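Local coordinates for protein MS5a (Brassica napus, PDB 6L77) that is of unknown molecular function but is linked to meiosis, and its cystatin-like folds appear to enhance papain in a non-canonical way, at residues Lys203-Arg209 and Leu222-Val228; Trp138-Met143 and Val186-Tyr192. All blocks are in the same frame, centred on the assembly; numbering follows the deposited sequence.

Contact 1 of 2, residues Lys203-Arg209 and Leu222-Val228; sequences KHIAIVR and LGESQLV
An antiparallel hairpin shows how a regular backbone pairing presents two differently covered faces. Strands 203-209 and 222-227 run at 170°, their axes 4.6 Å apart, both in extended beta conformation. The hydrogen-bonded pairs set the register. Ile205 N to Gln226 O and Gln226 N to Ile205 O are each 3.0 Å. Ile207 N to Glu224 O and Glu224 N to Ile207 O are each 2.9 Å. Arg209 N to Leu222 O is 2.7 Å. Leu222 N to Arg209 O is 3.0 Å. At the far end Val228 N reaches Lys203 O at 2.9 Å, and a water links Lys203 N to Val228 O.

One face meets Trp112 and Leu108. Ile205 (m, t) sets CG1 3.6 Å from CG2 of Val228 (t). Gln226, with chi1 p, lays its CG 3.8 Å from Ile205 CB and its NE2 3.8 Å from Ile207 CD1, while NE2 bonds to the carbonyl of Asp110. Arg209 (t, t, m) has NH1 4.1 Å from CD2 of Leu222 (t, p), and its guanidinium is held by Asp104 and the carbonyl of Asp107.

In this C-terminal part of a longer protein, helix 138-150 followed by strands 161-170, 186-195, 201-212 and 219-227 is consistent with a second cystatin-like unit, and the other face looks towards that helix. There the non-hydrogen-bonded pairs are His204-Leu227, Ala206-Ser225 and Val208-Gly223. The last is tight, CA to CA 4.1 Å. His204 (chi1 m) brings ND1 3.4 Å from CD2 of Leu227 (m, t); a water joins ND1 to Gln226 O, and NE2 bonds to Gln194.

Contact 2 of 2, residues Trp138-Met143 and Val186-Tyr192; sequences WIRLYM and VLVYIRY
No hydrogen bond joins helix 138-143 to strand 186-192, so side-chain shape sets the fit, and Met143, Ile190 and Tyr192 bear most of it. The helix crosses the strand at -75°, with the axes 9.5 Å apart; the nearest CA pair is Met143 and Ile190, at 6.8 Å. The strand is extended, so Val186, Val188, Ile190 and Tyr192 all direct CB toward the helix.

Met143, present as selenomethionine, stretches out with chi1 and chi2 t and turns at chi3 (p). Its CG sits 3.5 Å from the centroid of the Tyr192 ring, 8° off the ring normal, a CH-pi contact over the face. The selenium adds an oblique Met-aromatic contact, Met143 SE lying 3.9 Å from that centroid and 3.4 Å from Tyr192 CG. Tyr192 takes chi1 p, which raises its ring beside the helix.

Ile190 (m, t) drives CD1 into the helical turn, 3.5 Å from Ile139 O, 3.8 Å from Met143 N, 4.0 Å from Met143 CB and 4.3 Å from Tyr142 CB. Beyond it, Val188 CG2 meets the edge of the Trp138 ring, 3.7 Å from CZ3.

This fits the cystatin-like fold, in which an antiparallel sheet curves round a helix. Here Ile163 of strand 161-170 touches Met143, strand 201-212 flanks the other edge of strand 186-195 and places His204 against the Tyr192 ring, and helix 12-29 brings His23 to Trp138 and Tyr142.

How the contacts relate
Strand 186-195 lies beside strand 201-212 in the sheet, so contacts 1 and 2 meet along adjacent strands, with centres about 9 Å apart: His204 N meets Tyr192 O and Val208 O meets Val188 N, each at 2.8 Å, in probable hydrogen bonds. Contact 1 is strand pairing within the sheet and is only partly buried; it depends on backbone hydrogen bonds, and its fringes admit water and charged groups. Contact 2 lies between helix and sheet, is wholly buried and relies on apolar and aromatic contacts. Both probably belong to a second cystatin-like unit, one pairing strands of the common sheet and the other seating helix 138-150 upon it.

Contact 1 of 2, residues Lys203-Arg209 and Leu222-Val228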
ATOM      1  N   LYS A 203      -7.169  14.019 -12.564  1.00 41.53           N
ATOM      2  CA  LYS A 203      -6.702  12.755 -13.122  1.00 39.22           C
ATOM      3  C   LYS A 203      -5.321  12.436 -12.561  1.00 37.09           C
ATOM      4  O   LYS A 203      -4.380  13.215 -12.738  1.00 42.43           O
ATOM      5  CB  LYS A 203      -6.679  12.819 -14.651  1.00 40.40           C
ATOM      6  CG  LYS A 203      -8.026  13.162 -15.280  1.00 40.08           C
ATOM      7  CD  LYS A 203      -8.011  12.983 -16.801  1.00 52.12           C
ATOM      8  CE  LYS A 203      -7.004  13.912 -17.477  1.00 61.59           C
ATOM      9  NZ  LYS A 203      -7.086  13.876 -18.975  1.00 70.40           N
ATOM     10  N   HIS A 204      -5.211  11.295 -11.879  1.00 34.51           N
ATOM     11  CA  HIS A 204      -4.002  10.894 -11.170  1.00 33.42           C
ATOM     12  C   HIS A 204      -3.454   9.582 -11.717  1.00 33.55           C
ATOM     13  O   HIS A 204      -4.206   8.710 -12.161  1.00 30.08           O
ATOM     14  CB  HIS A 204      -4.253  10.693  -9.668  1.00 32.62           C
ATOM     15  CG  HIS A 204      -4.723  11.916  -8.941  1.00 36.01           C
ATOM     16  ND1 HIS A 204      -3.857  12.869  -8.448  1.00 39.28           N
ATOM     17  CD2 HIS A 204      -5.967  12.317  -8.587  1.00 40.76           C
ATOM     18  CE1 HIS A 204      -4.550  13.815  -7.836  1.00 45.60           C
ATOM     19  NE2 HIS A 204      -5.833  13.504  -7.903  1.00 40.71           N
ATOM     20  N   ILE A 205      -2.132   9.438 -11.627  1.00 31.70           N
ATOM     21  CA  ILE A 205      -1.453   8.151 -11.747  1.00 30.10           C
ATOM     22  C   ILE A 205      -0.535   7.995 -10.542  1.00 30.12           C
ATOM     23  O   ILE A 205       0.217   8.918 -10.213  1.00 30.27           O
ATOM     24  CB  ILE A 205      -0.644   8.040 -13.055  1.00 28.78           C
ATOM     25  CG1 ILE A 205      -1.584   7.987 -14.266  1.00 29.62           C
ATOM     26  CG2 ILE A 205       0.277   6.822 -13.025  1.00 31.46           C
ATOM     27  CD1 ILE A 205      -0.874   8.089 -15.611  1.00 34.83           C
ATOM     28  N   ALA A 206      -0.602   6.835  -9.887  1.00 25.54           N
ATOM     29  CA  ALA A 206       0.335   6.473  -8.832  1.00 24.48           C
ATOM     30  C   ALA A 206       1.177   5.293  -9.297  1.00 27.23           C
ATOM     31  O   ALA A 206       0.679   4.392  -9.982  1.00 28.47           O
ATOM     32  CB  ALA A 206      -0.392   6.121  -7.529  1.00 23.34           C
ATOM     33  N   ILE A 207       2.455   5.305  -8.940  1.00 25.36           N
ATOM     34  CA  ILE A 207       3.369   4.207  -9.244  1.00 23.34           C
ATOM     35  C   ILE A 207       3.996   3.776  -7.929  1.00 27.40           C
ATOM     36  O   ILE A 207       4.594   4.600  -7.232  1.00 26.30           O
ATOM     37  CB  ILE A 207       4.451   4.623 -10.257  1.00 30.60           C
ATOM     38  CG1 ILE A 207       3.801   5.083 -11.567  1.00 27.65           C
ATOM     39  CG2 ILE A 207       5.408   3.464 -10.512  1.00 30.04           C
ATOM     40  CD1 ILE A 207       4.783   5.617 -12.598  1.00 29.47           C
ATOM     41  N   VAL A 208       3.841   2.500  -7.567  1.00 22.11           N
ATOM     42  CA  VAL A 208       4.296   2.019  -6.260  1.00 22.27           C
ATOM     43  C   VAL A 208       5.023   0.694  -6.433  1.00 24.13           C
ATOM     44  O   VAL A 208       4.464  -0.251  -7.001  1.00 22.78           O
ATOM     45  CB  VAL A 208       3.131   1.831  -5.270  1.00 22.04           C
ATOM     46  CG1 VAL A 208       3.684   1.334  -3.928  1.00 27.11           C
ATOM     47  CG2 VAL A 208       2.348   3.116  -5.085  1.00 24.83           C
ATOM     48  N   ARG A 209       6.253   0.612  -5.928  1.00 23.13           N
ATOM     49  CA  ARG A 209       6.964  -0.658  -5.881  1.00 21.89           C
ATOM     50  C   ARG A 209       6.853  -1.255  -4.482  1.00 23.74           C
ATOM     51  O   ARG A 209       7.208  -0.607  -3.491  1.00 22.89           O
ATOM     52  CB  ARG A 209       8.436  -0.510  -6.262  1.00 23.89           C
ATOM     53  CG  ARG A 209       9.121  -1.872  -6.333  1.00 27.58           C
ATOM     54  CD  ARG A 209      10.615  -1.764  -6.581  1.00 35.10           C
ATOM     55  NE  ARG A 209      10.914  -1.213  -7.895  1.00 35.50           N
ATOM     56  CZ  ARG A 209      11.437  -0.007  -8.109  1.00 48.89           C
ATOM     57  NH1 ARG A 209      11.746   0.789  -7.087  1.00 49.12           N
ATOM     58  NH2 ARG A 209      11.674   0.395  -9.353  1.00 49.88           N
ATOM     59  N   LEU A 222       7.784   1.921  -2.026  1.00 20.64           N
ATOM     60  CA  LEU A 222       8.383   3.130  -2.575  1.00 24.16           C
ATOM     61  C   LEU A 222       7.504   3.592  -3.723  1.00 25.21           C
ATOM     62  O   LEU A 222       7.233   2.817  -4.642  1.00 27.19           O
ATOM     63  CB  LEU A 222       9.810   2.877  -3.057  1.00 23.51           C
ATOM     64  CG  LEU A 222      10.481   4.105  -3.660  1.00 24.99           C
ATOM     65  CD1 LEU A 222      10.666   5.165  -2.591  1.00 30.57           C
ATOM     66  CD2 LEU A 222      11.825   3.737  -4.289  1.00 30.79           C
ATOM     67  N   GLY A 223       7.066   4.846  -3.687  1.00 24.17           N
ATOM     68  CA  GLY A 223       6.087   5.305  -4.651  1.00 25.74           C
ATOM     69  C   GLY A 223       6.290   6.756  -5.046  1.00 29.43           C
ATOM     70  O   GLY A 223       6.913   7.551  -4.330  1.00 29.19           O
ATOM     71  N   GLU A 224       5.718   7.088  -6.201  1.00 26.65           N
ATOM     72  CA  GLU A 224       5.693   8.444  -6.728  1.00 31.57           C
ATOM     73  C   GLU A 224       4.350   8.682  -7.400  1.00 28.48           C
ATOM     74  O   GLU A 224       3.730   7.751  -7.918  1.00 30.95           O
ATOM     75  CB  GLU A 224       6.825   8.674  -7.733  1.00 35.11           C
ATOM     76  CG  GLU A 224       8.200   8.703  -7.091  1.00 50.78           C
ATOM     77  CD  GLU A 224       9.318   8.952  -8.085  1.00 63.15           C
ATOM     78  OE1 GLU A 224       9.087   8.799  -9.310  1.00 60.28           O
ATOM     79  OE2 GLU A 224      10.431   9.300  -7.634  1.00 70.18           O
ATOM     80  N   SER A 225       3.908   9.938  -7.389  1.00 28.13           N
ATOM     81  CA  SER A 225       2.631  10.324  -7.966  1.00 31.79           C
ATOM     82  C   SER A 225       2.821  11.376  -9.047  1.00 35.49           C
ATOM     83  O   SER A 225       3.787  12.147  -9.028  1.00 35.93           O
ATOM     84  CB  SER A 225       1.681  10.870  -6.897  1.00 36.94           C
ATOM     85  OG  SER A 225       1.242   9.825  -6.056  1.00 37.08           O
ATOM     86  N   GLN A 226       1.878  11.406  -9.985  1.00 31.95           N
ATOM     87  CA  GLN A 226       1.910  12.371 -11.072  1.00 33.02           C
ATOM     88  C   GLN A 226       0.479  12.690 -11.485  1.00 34.50           C
ATOM     89  O   GLN A 226      -0.444  11.915 -11.233  1.00 37.48           O
ATOM     90  CB  GLN A 226       2.722  11.839 -12.259  1.00 35.54           C
ATOM     91  CG  GLN A 226       2.142  10.560 -12.851  1.00 32.92           C
ATOM     92  CD  GLN A 226       3.012   9.961 -13.938  1.00 38.17           C
ATOM     93  OE1 GLN A 226       2.735  10.125 -15.126  1.00 40.67           O
ATOM     94  NE2 GLN A 226       4.060   9.245 -13.535  1.00 34.57           N
ATOM     95  N   LEU A 227       0.298  13.850 -12.107  1.00 39.89           N
ATOM     96  CA  LEU A 227      -0.993  14.229 -12.663  1.00 41.00           C
ATOM     97  C   LEU A 227      -1.030  13.924 -14.158  1.00 45.01           C
ATOM     98  O   LEU A 227      -0.012  14.002 -14.851  1.00 45.19           O
ATOM     99  CB  LEU A 227      -1.284  15.716 -12.438  1.00 40.65           C
ATOM    100  CG  LEU A 227      -1.424  16.211 -10.999  1.00 39.39           C
ATOM    101  CD1 LEU A 227      -1.782  17.681 -10.989  1.00 46.65           C
ATOM    102  CD2 LEU A 227      -2.466  15.406 -10.262  1.00 41.06           C
ATOM    103  N   VAL A 228      -2.217  13.580 -14.648  1.00 46.15           N
ATOM    104  CA  VAL A 228      -2.439  13.330 -16.068  1.00 47.22           C
ATOM    105  C   VAL A 228      -2.857  14.652 -16.716  1.00 56.50           C
ATOM    106  O   VAL A 228      -3.887  15.216 -16.315  1.00 52.53           O
ATOM    107  CB  VAL A 228      -3.508  12.257 -16.298  1.00 43.23           C
ATOM    108  CG1 VAL A 228      -3.719  12.023 -17.783  1.00 48.08           C
ATOM    109  CG2 VAL A 228      -3.147  10.959 -15.575  1.00 41.61           C
TER
HETATM  110  O   HOH W   1      -5.717  16.394 -14.032  1.00 54.36           O
HETATM  111  O   HOH W   2      -1.309  11.827  -8.607  1.00 30.38           O

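Contact 2 of 2, residues Trp138-Met143 and Val186-Tyr192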
ATOM      1  N   TRP A 138      -5.937  -4.244  -1.367  1.00 19.82           N
ATOM      2  CA  TRP A 138      -4.634  -3.612  -1.186  1.00 16.30           C
ATOM      3  C   TRP A 138      -4.297  -2.673  -2.337  1.00 17.76           C
ATOM      4  O   TRP A 138      -3.498  -1.753  -2.162  1.00 17.79           O
ATOM      5  CB  TRP A 138      -3.533  -4.665  -1.012  1.00 20.11           C
ATOM      6  CG  TRP A 138      -3.268  -5.566  -2.198  1.00 21.90           C
ATOM      7  CD1 TRP A 138      -3.734  -6.843  -2.386  1.00 20.20           C
ATOM      8  CD2 TRP A 138      -2.447  -5.270  -3.339  1.00 21.18           C
ATOM      9  NE1 TRP A 138      -3.249  -7.352  -3.571  1.00 18.83           N
ATOM     10  CE2 TRP A 138      -2.461  -6.404  -4.174  1.00 24.63           C
ATOM     11  CE3 TRP A 138      -1.691  -4.155  -3.726  1.00 17.42           C
ATOM     12  CZ2 TRP A 138      -1.757  -6.454  -5.387  1.00 20.96           C
ATOM     13  CZ3 TRP A 138      -1.005  -4.200  -4.924  1.00 17.31           C
ATOM     14  CH2 TRP A 138      -1.035  -5.347  -5.741  1.00 19.27           C
ATOM     15  N   ILE A 139      -4.887  -2.879  -3.514  1.00 22.87           N
ATOM     16  CA  ILE A 139      -4.682  -1.942  -4.610  1.00 20.32           C
ATOM     17  C   ILE A 139      -5.254  -0.580  -4.238  1.00 23.97           C
ATOM     18  O   ILE A 139      -4.577   0.447  -4.352  1.00 19.49           O
ATOM     19  CB  ILE A 139      -5.299  -2.505  -5.901  1.00 20.51           C
ATOM     20  CG1 ILE A 139      -4.520  -3.758  -6.326  1.00 20.06           C
ATOM     21  CG2 ILE A 139      -5.326  -1.460  -7.019  1.00 20.31           C
ATOM     22  CD1 ILE A 139      -5.176  -4.507  -7.492  1.00 20.52           C
ATOM     23  N   ARG A 140      -6.495  -0.559  -3.736  1.00 21.13           N
ATOM     24  CA  ARG A 140      -7.075   0.695  -3.265  1.00 24.50           C
ATOM     25  C   ARG A 140      -6.254   1.295  -2.130  1.00 22.05           C
ATOM     26  O   ARG A 140      -6.059   2.515  -2.075  1.00 22.85           O
ATOM     27  CB  ARG A 140      -8.522   0.492  -2.807  1.00 26.51           C
ATOM     28  CG  ARG A 140      -9.088   1.725  -2.068  1.00 31.41           C
ATOM     29  CD  ARG A 140     -10.588   1.642  -1.864  1.00 43.94           C
ATOM     30  NE  ARG A 140     -11.005   0.362  -1.303  1.00 60.06           N
ATOM     31  CZ  ARG A 140     -11.018   0.081  -0.004  1.00 71.24           C
ATOM     32  NH1 ARG A 140     -10.629   0.995   0.877  1.00 78.82           N
ATOM     33  NH2 ARG A 140     -11.417  -1.116   0.415  1.00 67.87           N
ATOM     34  N   LEU A 141      -5.770   0.452  -1.210  1.00 19.16           N
ATOM     35  CA  LEU A 141      -4.907   0.938  -0.137  1.00 19.47           C
ATOM     36  C   LEU A 141      -3.692   1.687  -0.683  1.00 20.15           C
ATOM     37  O   LEU A 141      -3.357   2.781  -0.204  1.00 20.19           O
ATOM     38  CB  LEU A 141      -4.458  -0.238   0.736  1.00 18.40           C
ATOM     39  CG  LEU A 141      -3.465   0.121   1.856  1.00 18.69           C
ATOM     40  CD1 LEU A 141      -4.068   1.151   2.801  1.00 22.69           C
ATOM     41  CD2 LEU A 141      -3.086  -1.124   2.621  1.00 18.91           C
ATOM     42  N   TYR A 142      -2.998   1.106  -1.672  1.00 21.17           N
ATOM     43  CA  TYR A 142      -1.789   1.766  -2.164  1.00 19.95           C
ATOM     44  C   TYR A 142      -2.141   3.074  -2.858  1.00 21.65           C
ATOM     45  O   TYR A 142      -1.416   4.070  -2.721  1.00 24.37           O
ATOM     46  CB  TYR A 142      -0.995   0.858  -3.108  1.00 18.96           C
ATOM     47  CG  TYR A 142      -0.368  -0.398  -2.498  1.00 16.95           C
ATOM     48  CD1 TYR A 142      -0.687  -0.828  -1.206  1.00 16.73           C
ATOM     49  CD2 TYR A 142       0.544  -1.154  -3.233  1.00 18.64           C
ATOM     50  CE1 TYR A 142      -0.103  -1.990  -0.668  1.00 18.01           C
ATOM     51  CE2 TYR A 142       1.121  -2.308  -2.711  1.00 17.29           C
ATOM     52  CZ  TYR A 142       0.789  -2.723  -1.434  1.00 18.52           C
ATOM     53  OH  TYR A 142       1.358  -3.867  -0.931  1.00 19.68           O
HETATM   54  N   MSE A 143      -3.264   3.106  -3.575  1.00 18.94           N
HETATM   55  CA  MSE A 143      -3.762   4.369  -4.141  1.00 20.72           C
HETATM   56  C   MSE A 143      -4.038   5.417  -3.054  1.00 21.58           C
HETATM   57  O   MSE A 143      -3.661   6.585  -3.177  1.00 23.08           O
HETATM   58  CB  MSE A 143      -5.044   4.135  -4.949  1.00 20.58           C
HETATM   59  CG  MSE A 143      -5.730   5.434  -5.396  1.00 27.94           C
HETATM   60 SE   MSE A 143      -7.492   5.113  -6.217  1.00 36.57          SE
HETATM   61  CE  MSE A 143      -8.407   4.306  -4.681  1.00 27.28           C
ATOM     62  N   VAL A 186       6.117  -6.602  -6.384  1.00 19.99           N
ATOM     63  CA  VAL A 186       5.275  -6.115  -7.474  1.00 20.13           C
ATOM     64  C   VAL A 186       5.564  -4.643  -7.720  1.00 25.62           C
ATOM     65  O   VAL A 186       5.995  -3.911  -6.822  1.00 23.51           O
ATOM     66  CB  VAL A 186       3.758  -6.300  -7.209  1.00 19.44           C
ATOM     67  CG1 VAL A 186       3.347  -7.786  -7.217  1.00 23.29           C
ATOM     68  CG2 VAL A 186       3.356  -5.635  -5.899  1.00 19.90           C
ATOM     69  N   LEU A 187       5.309  -4.212  -8.952  1.00 23.40           N
ATOM     70  CA  LEU A 187       5.313  -2.808  -9.337  1.00 24.29           C
ATOM     71  C   LEU A 187       3.903  -2.484  -9.818  1.00 25.68           C
ATOM     72  O   LEU A 187       3.411  -3.112 -10.761  1.00 23.32           O
ATOM     73  CB  LEU A 187       6.362  -2.563 -10.428  1.00 24.61           C
ATOM     74  CG  LEU A 187       6.712  -1.156 -10.889  1.00 36.95           C
ATOM     75  CD1 LEU A 187       7.271  -0.352  -9.749  1.00 29.56           C
ATOM     76  CD2 LEU A 187       7.727  -1.219 -12.016  1.00 38.70           C
ATOM     77  N   VAL A 188       3.236  -1.535  -9.154  1.00 20.90           N
ATOM     78  CA  VAL A 188       1.812  -1.285  -9.370  1.00 20.02           C
ATOM     79  C   VAL A 188       1.628   0.095  -9.987  1.00 21.93           C
ATOM     80  O   VAL A 188       2.132   1.089  -9.454  1.00 22.69           O
ATOM     81  CB  VAL A 188       1.016  -1.397  -8.059  1.00 27.93           C
ATOM     82  CG1 VAL A 188      -0.470  -1.386  -8.366  1.00 27.52           C
ATOM     83  CG2 VAL A 188       1.404  -2.660  -7.300  1.00 30.85           C
ATOM     84  N   TYR A 189       0.883   0.158 -11.090  1.00 21.89           N
ATOM     85  CA  TYR A 189       0.510   1.410 -11.743  1.00 23.72           C
ATOM     86  C   TYR A 189      -0.992   1.583 -11.588  1.00 27.58           C
ATOM     87  O   TYR A 189      -1.761   0.715 -12.017  1.00 30.04           O
ATOM     88  CB  TYR A 189       0.870   1.397 -13.231  1.00 23.97           C
ATOM     89  CG  TYR A 189       2.318   1.082 -13.541  1.00 23.36           C
ATOM     90  CD1 TYR A 189       2.756  -0.235 -13.656  1.00 26.32           C
ATOM     91  CD2 TYR A 189       3.243   2.103 -13.754  1.00 24.88           C
ATOM     92  CE1 TYR A 189       4.075  -0.525 -13.969  1.00 31.97           C
ATOM     93  CE2 TYR A 189       4.564   1.820 -14.057  1.00 30.62           C
ATOM     94  CZ  TYR A 189       4.971   0.505 -14.169  1.00 38.21           C
ATOM     95  OH  TYR A 189       6.279   0.227 -14.481  1.00 42.60           O
ATOM     96  N   ILE A 190      -1.414   2.696 -10.998  1.00 25.39           N
ATOM     97  CA  ILE A 190      -2.823   2.920 -10.704  1.00 22.57           C
ATOM     98  C   ILE A 190      -3.249   4.226 -11.345  1.00 27.95           C
ATOM     99  O   ILE A 190      -2.722   5.290 -11.005  1.00 25.20           O
ATOM    100  CB  ILE A 190      -3.098   2.949  -9.194  1.00 22.09           C
ATOM    101  CG1 ILE A 190      -2.535   1.681  -8.548  1.00 22.02           C
ATOM    102  CG2 ILE A 190      -4.616   3.098  -8.954  1.00 24.21           C
ATOM    103  CD1 ILE A 190      -2.642   1.634  -7.025  1.00 23.17           C
ATOM    104  N   ARG A 191      -4.208   4.144 -12.259  1.00 26.85           N
ATOM    105  CA  ARG A 191      -4.817   5.310 -12.878  1.00 27.67           C
ATOM    106  C   ARG A 191      -6.152   5.557 -12.181  1.00 30.78           C
ATOM    107  O   ARG A 191      -7.020   4.677 -12.184  1.00 29.22           O
ATOM    108  CB  ARG A 191      -5.000   5.075 -14.379  1.00 28.57           C
ATOM    109  CG  ARG A 191      -5.847   6.115 -15.100  1.00 30.46           C
ATOM    110  CD  ARG A 191      -5.115   7.430 -15.342  1.00 31.72           C
ATOM    111  NE  ARG A 191      -6.000   8.342 -16.059  1.00 37.42           N
ATOM    112  CZ  ARG A 191      -6.945   9.079 -15.482  1.00 38.03           C
ATOM    113  NH1 ARG A 191      -7.723   9.852 -16.222  1.00 46.17           N
ATOM    114  NH2 ARG A 191      -7.112   9.048 -14.166  1.00 40.66           N
ATOM    115  N   TYR A 192      -6.311   6.734 -11.567  1.00 27.14           N
ATOM    116  CA  TYR A 192      -7.541   6.983 -10.825  1.00 33.20           C
ATOM    117  C   TYR A 192      -7.953   8.443 -10.934  1.00 34.17           C
ATOM    118  O   TYR A 192      -7.118   9.329 -11.144  1.00 32.25           O
ATOM    119  CB  TYR A 192      -7.400   6.563  -9.354  1.00 30.16           C
ATOM    120  CG  TYR A 192      -6.415   7.373  -8.519  1.00 30.25           C
ATOM    121  CD1 TYR A 192      -5.048   7.095  -8.545  1.00 25.28           C
ATOM    122  CD2 TYR A 192      -6.858   8.389  -7.678  1.00 28.69           C
ATOM    123  CE1 TYR A 192      -4.146   7.821  -7.756  1.00 25.46           C
ATOM    124  CE2 TYR A 192      -5.970   9.119  -6.895  1.00 29.89           C
ATOM    125  CZ  TYR A 192      -4.614   8.827  -6.933  1.00 27.40           C
ATOM    126  OH  TYR A 192      -3.727   9.560  -6.156  1.00 28.99           O
TER